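Local coordinates for protein alkaline phosphatase (Thermus thermophilus, PDB 7KWD) that probably hydrolyses phosphate monoesters as a homodimeric alkaline phosphatase, using two zinc ions and one magnesium ion, at residues Val45-Ser50 with Arg273-Asn278; Thr93-Ala98 with Ser316-Gly321. All coordinates share one frame; numbering follows the deposited sequence.

Overall arrangement
Interactions 1 and 2 are both buried, with centres about 9 Å apart, and they share one zinc ion, bound from the first by Asp47 and from the second by Ser95, Asp317 and His318. One segment of each lies at strand 40-46 or 310-325, neighbours in the sheet, the other at helix 273-280 or at the start of helix 95-104. Interaction 1 combines apolar contacts, two weak hydrogen bonds and ligands for all three metals. Interaction 2 is smaller, 189 against 300 Å² buried, and is joined chiefly through the zinc and a water. Direct links run between them: Asp275 OD1 to Thr320 OG1, 2.6 Å, and Phe49 O to Ser316 OG, 2.9 Å, are both probable hydrogen bonds.

Interaction 1: residues Val45-Ser50 with Arg273-Asn278; sequences VYDGFS and RIDHAN. With MG (magnesium ion), chain D; ZN (zinc ion), chain E; ZN (zinc ion), chain F.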
# COMPACT_ATOMS: atom_id res chain seq x y z
N VAL A 45 -18.17 -1.45 -0.10
CA VAL A 45 -16.98 -1.67 0.73
C VAL A 45 -16.18 -2.83 0.16
O VAL A 45 -16.71 -3.93 -0.01
CB VAL A 45 -17.36 -1.97 2.18
CG1 VAL A 45 -16.09 -2.22 3.01
CG2 VAL A 45 -18.19 -0.84 2.75
N TYR A 46 -14.90 -2.58 -0.13
CA TYR A 46 -13.92 -3.61 -0.42
C TYR A 46 -13.21 -3.94 0.90
O TYR A 46 -12.31 -3.23 1.32
CB TYR A 46 -12.92 -3.11 -1.46
CG TYR A 46 -13.35 -3.12 -2.93
CD1 TYR A 46 -14.45 -2.40 -3.38
CD2 TYR A 46 -12.57 -3.78 -3.88
CE1 TYR A 46 -14.78 -2.38 -4.71
CE2 TYR A 46 -12.89 -3.75 -5.23
CZ TYR A 46 -13.99 -3.05 -5.63
OH TYR A 46 -14.34 -3.04 -6.97
N ASP A 47 -13.63 -5.01 1.56
CA ASP A 47 -13.09 -5.31 2.88
C ASP A 47 -11.68 -5.87 2.76
O ASP A 47 -11.44 -6.83 2.04
CB ASP A 47 -13.99 -6.31 3.61
CG ASP A 47 -13.79 -6.26 5.08
OD1 ASP A 47 -12.61 -6.45 5.47
OD2 ASP A 47 -14.77 -6.00 5.83
N GLY A 48 -10.74 -5.27 3.48
CA GLY A 48 -9.37 -5.75 3.51
C GLY A 48 -8.53 -5.48 2.28
O GLY A 48 -7.43 -6.03 2.14
N PHE A 49 -8.99 -4.56 1.42
CA PHE A 49 -8.42 -4.35 0.10
C PHE A 49 -7.26 -3.37 0.16
O PHE A 49 -7.42 -2.21 0.53
CB PHE A 49 -9.52 -3.83 -0.83
CG PHE A 49 -9.11 -3.56 -2.25
CD1 PHE A 49 -8.79 -4.60 -3.11
CD2 PHE A 49 -9.12 -2.24 -2.75
CE1 PHE A 49 -8.47 -4.36 -4.44
CE2 PHE A 49 -8.79 -2.00 -4.08
CZ PHE A 49 -8.49 -3.05 -4.93
N SER A 50 -6.08 -3.85 -0.22
CA SER A 50 -4.87 -3.05 -0.19
C SER A 50 -4.49 -2.60 -1.58
O SER A 50 -5.05 -3.06 -2.58
CB SER A 50 -3.73 -3.86 0.43
OG SER A 50 -3.25 -4.78 -0.50
N ARG A 273 -14.89 -10.79 1.38
CA ARG A 273 -13.95 -11.90 1.52
C ARG A 273 -12.62 -11.63 0.85
O ARG A 273 -11.71 -12.48 0.91
CB ARG A 273 -14.58 -13.20 0.99
CG ARG A 273 -15.96 -13.49 1.65
CD ARG A 273 -16.29 -14.98 1.81
NE ARG A 273 -15.39 -15.60 2.79
CZ ARG A 273 -15.10 -16.89 2.83
NH1 ARG A 273 -15.65 -17.73 1.96
NH2 ARG A 273 -14.26 -17.32 3.75
N ILE A 274 -12.45 -10.44 0.26
CA ILE A 274 -11.11 -9.97 -0.05
C ILE A 274 -10.24 -10.05 1.20
O ILE A 274 -9.14 -10.60 1.18
CB ILE A 274 -11.15 -8.55 -0.62
CG1 ILE A 274 -11.88 -8.53 -1.97
CG2 ILE A 274 -9.74 -7.97 -0.70
CD1 ILE A 274 -12.25 -7.10 -2.43
N ASP A 275 -10.76 -9.49 2.31
CA ASP A 275 -10.10 -9.58 3.61
C ASP A 275 -9.75 -11.02 3.95
O ASP A 275 -8.60 -11.33 4.25
CB ASP A 275 -11.03 -8.97 4.67
CG ASP A 275 -10.44 -8.95 6.04
OD1 ASP A 275 -9.37 -8.30 6.21
OD2 ASP A 275 -11.05 -9.57 6.95
N HIS A 276 -10.72 -11.93 3.83
CA HIS A 276 -10.50 -13.31 4.24
C HIS A 276 -9.40 -13.96 3.42
O HIS A 276 -8.54 -14.65 3.97
CB HIS A 276 -11.80 -14.11 4.11
CG HIS A 276 -12.89 -13.58 4.98
ND1 HIS A 276 -14.18 -14.05 4.90
CD2 HIS A 276 -12.90 -12.61 5.92
CE1 HIS A 276 -14.94 -13.40 5.77
NE2 HIS A 276 -14.18 -12.52 6.40
N ALA A 277 -9.43 -13.78 2.10
CA ALA A 277 -8.39 -14.36 1.28
C ALA A 277 -7.04 -13.79 1.66
O ALA A 277 -6.03 -14.50 1.65
CB ALA A 277 -8.67 -14.12 -0.20
N ASN A 278 -7.00 -12.49 1.97
CA ASN A 278 -5.72 -11.90 2.35
C ASN A 278 -5.24 -12.48 3.66
O ASN A 278 -4.02 -12.61 3.87
CB ASN A 278 -5.83 -10.38 2.44
CG ASN A 278 -5.91 -9.72 1.05
OD1 ASN A 278 -5.51 -10.30 0.05
ND2 ASN A 278 -6.44 -8.51 1.02
MG MG D . -16.47 -7.17 6.44
ZN ZN E . -12.60 -5.36 7.39
ZN ZN F . -10.02 -9.28 8.62
O HOH W 1 -18.35 -7.95 7.03
O HOH W 2 -15.91 -7.59 8.26
O HOH W 3 -15.25 -9.03 5.77
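Tyr46 meets Ile274 through one ring carbon: CD2 lies 3.6 Å from Ile274 CD1, the two side chains slanting past each other. Asp47 follows with two different roles. Its carbonyl O accepts a weak bond from Asp275 N at 2.8 Å, bent to 116° at the hydrogen, and also sits against Ile274 CB. Its carboxylate is divided between metals, OD1 on a zinc at 2.2 Å and OD2 on the magnesium at 2.1 Å, while OD1 packs against Asp275 CB at 3.1 Å. Three waters, Thr148 and Glu270 complete the magnesium shell. An aspartate bridging zinc and magnesium at the C-terminal end of a strand of the central sheet, beside a second zinc, is the hallmark of the alkaline phosphatase metal centre. Asp275 has its CG anti to the backbone N (chi1 -177°), on the side of the metals, and its OD2 binds that second zinc at 2.0 Å, where His279 and His433 also bind; its OD1 accepts from Thr320. Gly48 comes next, at positive phi in the type II turn from Tyr46 to Phe49, its CA only 3.9 Å from Asp275 CA; a modelled CB would clash there, so the close approach depends on glycine. Gly48 O receives a weak bond from Asn278 ND2 at 2.9 Å, and that amide is also held by Asp53 at ND2 and Thr286 at OD1. Phe49, with Tyr46 CD2 over the centre of one ring face, presents its CA and CB to Ile274 CG2, which lies near the ring plane at its edge. An alanine in place of Ile274 would probably open a gap between the two aromatic residues and the helix, by removing both branches while keeping the CB beside Asp47 O.

Interaction 2: residues Thr93-Ala98 with Ser316-Gly321; sequences TESSAA and SDHATG. With ZN (zinc ion), chain E.
Asp317 faces the start of helix 95-104, its CB packing on the methyl of Ala98, while its carboxylate turns to the metal. Asp317 OD2 binds the zinc at 2.2 Å, and Ser95 OG binds the same ion at 2.1 Å. The two oxygens are 3.3 Å apart because both are ligands, and they are not hydrogen-bonded to each other. A water strengthens the link: it donates to Asp317 OD2 at 2.7 Å and also to Ser95 O. The other carboxylate oxygen, OD1, accepts from Gly48 N, which, with the zinc on OD2, helps to fix the rotation of the group, and it lies above one face of the His318 ring, toward the rim. His318 reaches the zinc through NE2 at 2.2 Å, with Ser95 OG at the ring edge, in plane. Its chi1 of 52° puts CG between the backbone N and the carbonyl carbon, on the side of the zinc. His318 CB rests 3.8 Å from Thr93 CG2, which approaches the ring obliquely. Ala319 contributes its carbonyl: His318 ND1 donates to Ala319 O at 3.1 Å along a nearly straight path (163°), although the donor stands well above the carbonyl plane. This second-shell bond probably helps to hold the ring with NE2 toward the metal. The ring also stacks on that of His433, a ligand of the other zinc. Across the contact, the helix that starts at Ser95 is capped by Glu94, Ala97 N donating to its OE1 at 3.0 Å (171°), with Glu94 OE2 salt-bridged to Arg159. With Asp47 as fourth ligand, Ser95, Asp317 and His318 make up a zinc site in which a serine at a helix start, probably the phosphorylated nucleophile, is gripped by the metal, as is typical of the alkaline phosphatase active site.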
# COMPACT_ATOMS: atom_id res chain seq x y z
N THR A 93 -6.90 -1.34 12.74
CA THR A 93 -8.30 -1.52 13.10
C THR A 93 -8.71 -2.94 12.78
O THR A 93 -8.05 -3.65 12.03
CB THR A 93 -9.16 -0.54 12.31
OG1 THR A 93 -10.50 -0.50 12.80
CG2 THR A 93 -9.19 -0.95 10.86
N GLU A 94 -9.86 -3.34 13.29
CA GLU A 94 -10.57 -4.44 12.62
C GLU A 94 -11.92 -3.91 12.13
O GLU A 94 -12.19 -2.70 12.17
CB GLU A 94 -10.66 -5.69 13.51
CG GLU A 94 -11.12 -5.42 14.91
CD GLU A 94 -12.55 -4.87 14.92
OE1 GLU A 94 -12.70 -3.62 14.94
OE2 GLU A 94 -13.53 -5.67 14.87
N SER A 95 -12.76 -4.83 11.67
CA SER A 95 -13.87 -4.46 10.81
C SER A 95 -14.96 -3.69 11.54
O SER A 95 -15.60 -2.81 10.95
CB SER A 95 -14.44 -5.70 10.15
OG SER A 95 -13.87 -5.92 8.90
N SER A 96 -15.25 -4.03 12.82
CA SER A 96 -16.35 -3.35 13.51
C SER A 96 -16.00 -1.89 13.77
O SER A 96 -16.81 -0.99 13.52
CB SER A 96 -16.71 -4.04 14.82
OG SER A 96 -15.59 -4.20 15.66
N ALA A 97 -14.78 -1.63 14.27
CA ALA A 97 -14.39 -0.24 14.47
C ALA A 97 -14.30 0.51 13.15
O ALA A 97 -14.68 1.68 13.06
CB ALA A 97 -13.06 -0.18 15.23
N ALA A 98 -13.85 -0.16 12.09
CA ALA A 98 -13.77 0.51 10.80
C ALA A 98 -15.16 0.83 10.29
O ALA A 98 -15.45 1.96 9.88
CB ALA A 98 -13.03 -0.37 9.81
N SER A 316 -12.34 1.04 0.68
CA SER A 316 -11.80 -0.07 1.45
C SER A 316 -11.86 0.29 2.93
O SER A 316 -11.62 1.45 3.30
CB SER A 316 -10.36 -0.36 1.04
OG SER A 316 -9.79 -1.29 1.96
N ASP A 317 -12.15 -0.70 3.79
CA ASP A 317 -12.20 -0.40 5.22
C ASP A 317 -10.86 -0.49 5.93
O ASP A 317 -10.70 0.08 7.00
CB ASP A 317 -13.24 -1.28 5.94
CG ASP A 317 -12.86 -2.72 6.00
OD1 ASP A 317 -12.08 -3.22 5.16
OD2 ASP A 317 -13.39 -3.39 6.91
N HIS A 318 -9.90 -1.20 5.34
CA HIS A 318 -8.51 -1.27 5.79
C HIS A 318 -7.80 -2.24 4.86
O HIS A 318 -8.44 -3.03 4.15
CB HIS A 318 -8.36 -1.78 7.23
CG HIS A 318 -9.07 -3.07 7.42
ND1 HIS A 318 -8.54 -4.28 7.00
CD2 HIS A 318 -10.31 -3.34 7.85
CE1 HIS A 318 -9.41 -5.24 7.21
NE2 HIS A 318 -10.48 -4.69 7.75
N ALA A 319 -6.48 -2.21 4.91
CA ALA A 319 -5.66 -3.16 4.20
C ALA A 319 -5.46 -4.42 5.04
O ALA A 319 -5.50 -4.38 6.27
CB ALA A 319 -4.30 -2.55 3.85
N THR A 320 -5.22 -5.54 4.35
CA THR A 320 -4.96 -6.81 5.02
C THR A 320 -3.89 -7.58 4.27
O THR A 320 -3.93 -7.70 3.04
CB THR A 320 -6.23 -7.64 5.14
OG1 THR A 320 -7.15 -6.91 5.92
CG2 THR A 320 -5.94 -9.01 5.81
N GLY A 321 -2.94 -8.12 5.03
CA GLY A 321 -1.84 -8.87 4.50
C GLY A 321 -0.53 -8.18 4.76
O GLY A 321 -0.02 -8.24 5.88
ZN ZN E . -12.60 -5.36 7.39
O HOH W 4 -15.92 -3.05 7.90